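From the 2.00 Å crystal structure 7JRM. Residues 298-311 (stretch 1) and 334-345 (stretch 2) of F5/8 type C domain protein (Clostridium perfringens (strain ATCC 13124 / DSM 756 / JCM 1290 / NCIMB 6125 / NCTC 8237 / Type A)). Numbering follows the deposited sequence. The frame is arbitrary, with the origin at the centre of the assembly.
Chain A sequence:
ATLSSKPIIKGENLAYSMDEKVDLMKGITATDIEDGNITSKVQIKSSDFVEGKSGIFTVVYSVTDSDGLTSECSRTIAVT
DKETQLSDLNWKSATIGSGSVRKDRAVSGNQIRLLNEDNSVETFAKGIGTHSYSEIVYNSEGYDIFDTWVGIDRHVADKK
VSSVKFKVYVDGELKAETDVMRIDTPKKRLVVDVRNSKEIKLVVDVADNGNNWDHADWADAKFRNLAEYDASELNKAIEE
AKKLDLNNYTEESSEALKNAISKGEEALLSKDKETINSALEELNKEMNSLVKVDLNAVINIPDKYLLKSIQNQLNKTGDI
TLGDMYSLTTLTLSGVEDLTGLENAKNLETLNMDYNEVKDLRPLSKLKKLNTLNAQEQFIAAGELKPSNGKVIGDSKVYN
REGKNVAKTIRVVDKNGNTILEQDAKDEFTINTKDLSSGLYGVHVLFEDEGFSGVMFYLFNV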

# COMPACT_ATOMS: atom_id res chain seq x y z
N VAL A 298 -13.04 33.86 -11.55
CA VAL A 298 -12.32 34.52 -12.63
C VAL A 298 -10.82 34.44 -12.38
O VAL A 298 -10.36 34.60 -11.24
CB VAL A 298 -12.79 35.99 -12.77
CG1 VAL A 298 -12.69 36.71 -11.44
CG2 VAL A 298 -11.99 36.71 -13.84
N ILE A 299 -10.06 34.17 -13.44
CA ILE A 299 -8.61 34.11 -13.38
C ILE A 299 -8.06 35.47 -13.78
O ILE A 299 -8.49 36.06 -14.78
CB ILE A 299 -8.06 33.00 -14.29
CG1 ILE A 299 -8.64 31.65 -13.88
CG2 ILE A 299 -6.54 32.97 -14.24
CD1 ILE A 299 -8.40 31.29 -12.43
N ASN A 300 -7.09 35.98 -13.01
CA ASN A 300 -6.46 37.26 -13.31
C ASN A 300 -5.44 37.06 -14.42
O ASN A 300 -4.41 36.41 -14.22
CB ASN A 300 -5.81 37.84 -12.05
CG ASN A 300 -5.15 39.18 -12.31
OD1 ASN A 300 -3.93 39.32 -12.16
ND2 ASN A 300 -5.94 40.17 -12.71
N ILE A 301 -5.72 37.62 -15.59
CA ILE A 301 -4.81 37.56 -16.73
C ILE A 301 -4.39 38.98 -17.09
O ILE A 301 -5.10 39.66 -17.84
CB ILE A 301 -5.45 36.84 -17.92
CG1 ILE A 301 -6.03 35.49 -17.49
CG2 ILE A 301 -4.44 36.66 -19.05
CD1 ILE A 301 -6.77 34.76 -18.59
N PRO A 302 -3.25 39.46 -16.58
CA PRO A 302 -2.87 40.86 -16.86
C PRO A 302 -2.53 41.12 -18.31
O PRO A 302 -2.80 42.22 -18.80
CB PRO A 302 -1.65 41.08 -15.95
CG PRO A 302 -1.12 39.71 -15.67
CD PRO A 302 -2.30 38.79 -15.68
N ASP A 303 -1.96 40.15 -19.02
CA ASP A 303 -1.63 40.33 -20.43
C ASP A 303 -2.91 40.23 -21.25
O ASP A 303 -3.54 39.17 -21.30
CB ASP A 303 -0.60 39.28 -20.88
CG ASP A 303 0.07 39.64 -22.19
OD1 ASP A 303 1.28 39.36 -22.33
OD2 ASP A 303 -0.60 40.20 -23.08
N LYS A 304 -3.29 41.33 -21.89
CA LYS A 304 -4.52 41.34 -22.69
C LYS A 304 -4.39 40.45 -23.92
O LYS A 304 -5.41 39.94 -24.41
CB LYS A 304 -4.86 42.77 -23.11
N TYR A 305 -3.17 40.24 -24.42
CA TYR A 305 -2.99 39.37 -25.58
C TYR A 305 -3.14 37.90 -25.20
O TYR A 305 -3.63 37.10 -26.00
CB TYR A 305 -1.63 39.62 -26.22
CG TYR A 305 -1.56 40.91 -27.01
CD1 TYR A 305 -1.49 42.14 -26.36
CD2 TYR A 305 -1.56 40.89 -28.39
CE1 TYR A 305 -1.42 43.32 -27.08
CE2 TYR A 305 -1.50 42.07 -29.12
CZ TYR A 305 -1.43 43.28 -28.46
OH TYR A 305 -1.36 44.45 -29.18
N LEU A 306 -2.73 37.53 -23.98
CA LEU A 306 -2.98 36.18 -23.50
C LEU A 306 -4.47 35.95 -23.29
O LEU A 306 -4.99 34.86 -23.59
CB LEU A 306 -2.20 35.92 -22.21
CG LEU A 306 -2.42 34.57 -21.53
CD1 LEU A 306 -2.06 33.43 -22.46
CD2 LEU A 306 -1.62 34.49 -20.24
N LEU A 307 -5.18 36.95 -22.77
CA LEU A 307 -6.62 36.85 -22.62
C LEU A 307 -7.31 36.69 -23.97
O LEU A 307 -8.23 35.88 -24.12
CB LEU A 307 -7.16 38.08 -21.89
CG LEU A 307 -8.67 38.32 -21.95
CD1 LEU A 307 -9.40 37.29 -21.10
CD2 LEU A 307 -9.01 39.73 -21.50
N LYS A 308 -6.86 37.44 -24.98
CA LYS A 308 -7.42 37.30 -26.32
C LYS A 308 -7.05 35.96 -26.93
O LYS A 308 -7.85 35.36 -27.66
CB LYS A 308 -6.95 38.45 -27.21
CG LYS A 308 -7.47 38.41 -28.63
CD LYS A 308 -8.99 38.38 -28.66
CE LYS A 308 -9.52 38.47 -30.08
NZ LYS A 308 -9.21 39.79 -30.71
N SER A 309 -5.84 35.47 -26.65
CA SER A 309 -5.42 34.18 -27.19
C SER A 309 -6.26 33.04 -26.61
O SER A 309 -6.64 32.11 -27.34
CB SER A 309 -3.94 33.95 -26.90
OG SER A 309 -3.12 34.67 -27.81
N ILE A 310 -6.57 33.10 -25.32
CA ILE A 310 -7.40 32.06 -24.70
C ILE A 310 -8.84 32.17 -25.19
O ILE A 310 -9.51 31.16 -25.42
CB ILE A 310 -7.31 32.15 -23.17
CG1 ILE A 310 -5.89 31.81 -22.70
CG2 ILE A 310 -8.33 31.23 -22.51
CD1 ILE A 310 -5.66 32.05 -21.23
N GLN A 311 -9.33 33.40 -25.38
CA GLN A 311 -10.69 33.59 -25.88
C GLN A 311 -10.83 33.05 -27.30
O GLN A 311 -11.88 32.51 -27.66
CB GLN A 311 -11.06 35.07 -25.82
CG GLN A 311 -11.51 35.55 -24.45
CD GLN A 311 -11.59 37.06 -24.35
OE1 GLN A 311 -11.11 37.77 -25.23
NE2 GLN A 311 -12.21 37.55 -23.29
N SER A 334 -0.23 34.53 -29.39
CA SER A 334 0.19 35.52 -30.36
C SER A 334 0.32 36.87 -29.66
O SER A 334 -0.66 37.35 -29.08
CB SER A 334 -0.79 35.61 -31.53
OG SER A 334 -0.58 36.79 -32.29
N GLY A 335 1.51 37.46 -29.72
CA GLY A 335 1.73 38.77 -29.13
C GLY A 335 1.71 38.80 -27.62
O GLY A 335 1.46 39.86 -27.04
N VAL A 336 1.98 37.68 -26.96
CA VAL A 336 1.92 37.59 -25.51
C VAL A 336 3.27 37.97 -24.92
O VAL A 336 4.33 37.57 -25.43
CB VAL A 336 1.50 36.17 -25.07
CG1 VAL A 336 1.39 36.09 -23.55
CG2 VAL A 336 0.19 35.78 -25.72
N GLU A 337 3.23 38.75 -23.84
CA GLU A 337 4.43 39.14 -23.10
C GLU A 337 4.50 38.54 -21.71
O GLU A 337 5.60 38.35 -21.19
CB GLU A 337 4.51 40.67 -22.98
CG GLU A 337 5.00 41.37 -24.23
CD GLU A 337 4.83 42.88 -24.15
OE1 GLU A 337 4.87 43.42 -23.03
OE2 GLU A 337 4.67 43.52 -25.21
N ASP A 338 3.36 38.23 -21.10
CA ASP A 338 3.29 37.74 -19.73
C ASP A 338 2.40 36.51 -19.70
O ASP A 338 1.23 36.58 -20.08
CB ASP A 338 2.76 38.82 -18.78
CG ASP A 338 2.82 38.41 -17.32
OD1 ASP A 338 3.36 37.32 -17.02
OD2 ASP A 338 2.33 39.18 -16.47
N LEU A 339 2.96 35.38 -19.26
CA LEU A 339 2.23 34.12 -19.18
C LEU A 339 1.43 33.98 -17.89
O LEU A 339 0.89 32.89 -17.63
CB LEU A 339 3.20 32.94 -19.32
CG LEU A 339 3.87 32.76 -20.68
CD1 LEU A 339 4.83 31.58 -20.64
CD2 LEU A 339 2.83 32.57 -21.77
N THR A 340 1.34 35.03 -17.09
CA THR A 340 0.64 34.96 -15.81
C THR A 340 -0.82 34.56 -16.02
O THR A 340 -1.52 35.15 -16.85
CB THR A 340 0.72 36.30 -15.08
OG1 THR A 340 2.09 36.62 -14.83
CG2 THR A 340 -0.03 36.23 -13.76
N GLY A 341 -1.26 33.55 -15.27
CA GLY A 341 -2.58 32.97 -15.40
C GLY A 341 -2.58 31.57 -15.99
O GLY A 341 -3.46 30.77 -15.66
N LEU A 342 -1.60 31.26 -16.84
CA LEU A 342 -1.51 29.95 -17.46
C LEU A 342 -1.13 28.85 -16.47
O LEU A 342 -1.18 27.67 -16.83
CB LEU A 342 -0.50 29.98 -18.60
CG LEU A 342 -1.08 30.27 -19.99
CD1 LEU A 342 -0.01 30.13 -21.06
CD2 LEU A 342 -2.26 29.35 -20.27
N GLU A 343 -0.76 29.21 -15.24
CA GLU A 343 -0.49 28.20 -14.22
C GLU A 343 -1.75 27.49 -13.75
O GLU A 343 -1.65 26.53 -12.98
CB GLU A 343 0.21 28.84 -13.02
CG GLU A 343 -0.64 29.84 -12.24
CD GLU A 343 -0.66 31.21 -12.88
OE1 GLU A 343 0.12 31.45 -13.82
OE2 GLU A 343 -1.46 32.06 -12.43
N ASN A 344 -2.93 27.93 -14.20
CA ASN A 344 -4.19 27.29 -13.84
C ASN A 344 -4.62 26.21 -14.82
O ASN A 344 -5.48 25.39 -14.48
CB ASN A 344 -5.30 28.35 -13.73
CG ASN A 344 -5.11 29.27 -12.54
OD1 ASN A 344 -5.30 28.88 -11.39
ND2 ASN A 344 -4.73 30.51 -12.82
N ALA A 345 -4.05 26.20 -16.02
CA ALA A 345 -4.39 25.19 -17.04
C ALA A 345 -3.57 23.93 -16.77
O ALA A 345 -2.58 23.64 -17.44
CB ALA A 345 -4.14 25.74 -18.44
O HOH W 1 -3.46 34.67 -12.20
O HOH W 2 -0.90 37.43 -18.26
O HOH W 3 1.50 41.48 -24.65
O HOH W 4 -3.62 37.50 -29.08

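A loop and the helix that follows it pack against a second, mostly irregular stretch that ends near a short 3-10 segment, and together the two stretches bury 680 Å². Their polar centre is Asp303, the N-cap residue. Its side chain points toward the loop, where Asp303 OD1 accepts from two successive amides, Glu337 N at 2.5 Å and Asp338 N at 2.7 Å, while Asp303 OD2 accepts from Tyr305 N at 2.9 Å and caps the helix. A carboxylate suits this position because its two oxygens can serve loop and helix together. Water 2 extends the junction, accepting from Asp303 N (3.0 Å) and donating to Asp338 O (2.9 Å) and Thr340 O (2.8 Å).

The principal apolar bump is Leu306. Its CA-to-CB bond runs sideways, but the t, p rotamer brings its end into a hollow lined by loop backbone and two side chains: Leu306 CD2 lies 3.5 Å from both Asp338 O and Thr340 O, Leu306 CD1 4.1 Å from Leu342 CD1, and Leu306 CB 3.8 Å from Val336 CG1. One helical turn on, Ile310 CD1 reaches to 4.4 Å from Leu342 CD2, extending this buried patch.

Tyr305 packs against Gly335, with its CG 3.2 Å from Gly335 O. An ideal CB on Gly335 would sit 2.8 Å from Tyr305 CD2, a clash, so the ring occupies space that a side chain would need; the positive phi also favours glycine. Farther along the helix, Ser309 OG accepts from Ser334 N at 3.3 Å.

At the other end, Gly341 in the type II turn lets the loop approach closely: an ideal CB would lie a tight 3.3 Å from Ile301 CG1, and the backbone angles themselves call for glycine. Beside it, Ile299 CG2 packs 3.4 Å from Asn344 ND2, which donates to Gly341 O (3.1 Å) and so ties the amide back to the turn. Pro302 adds a compact ring, with CD 3.9 Å from Thr340 CG2.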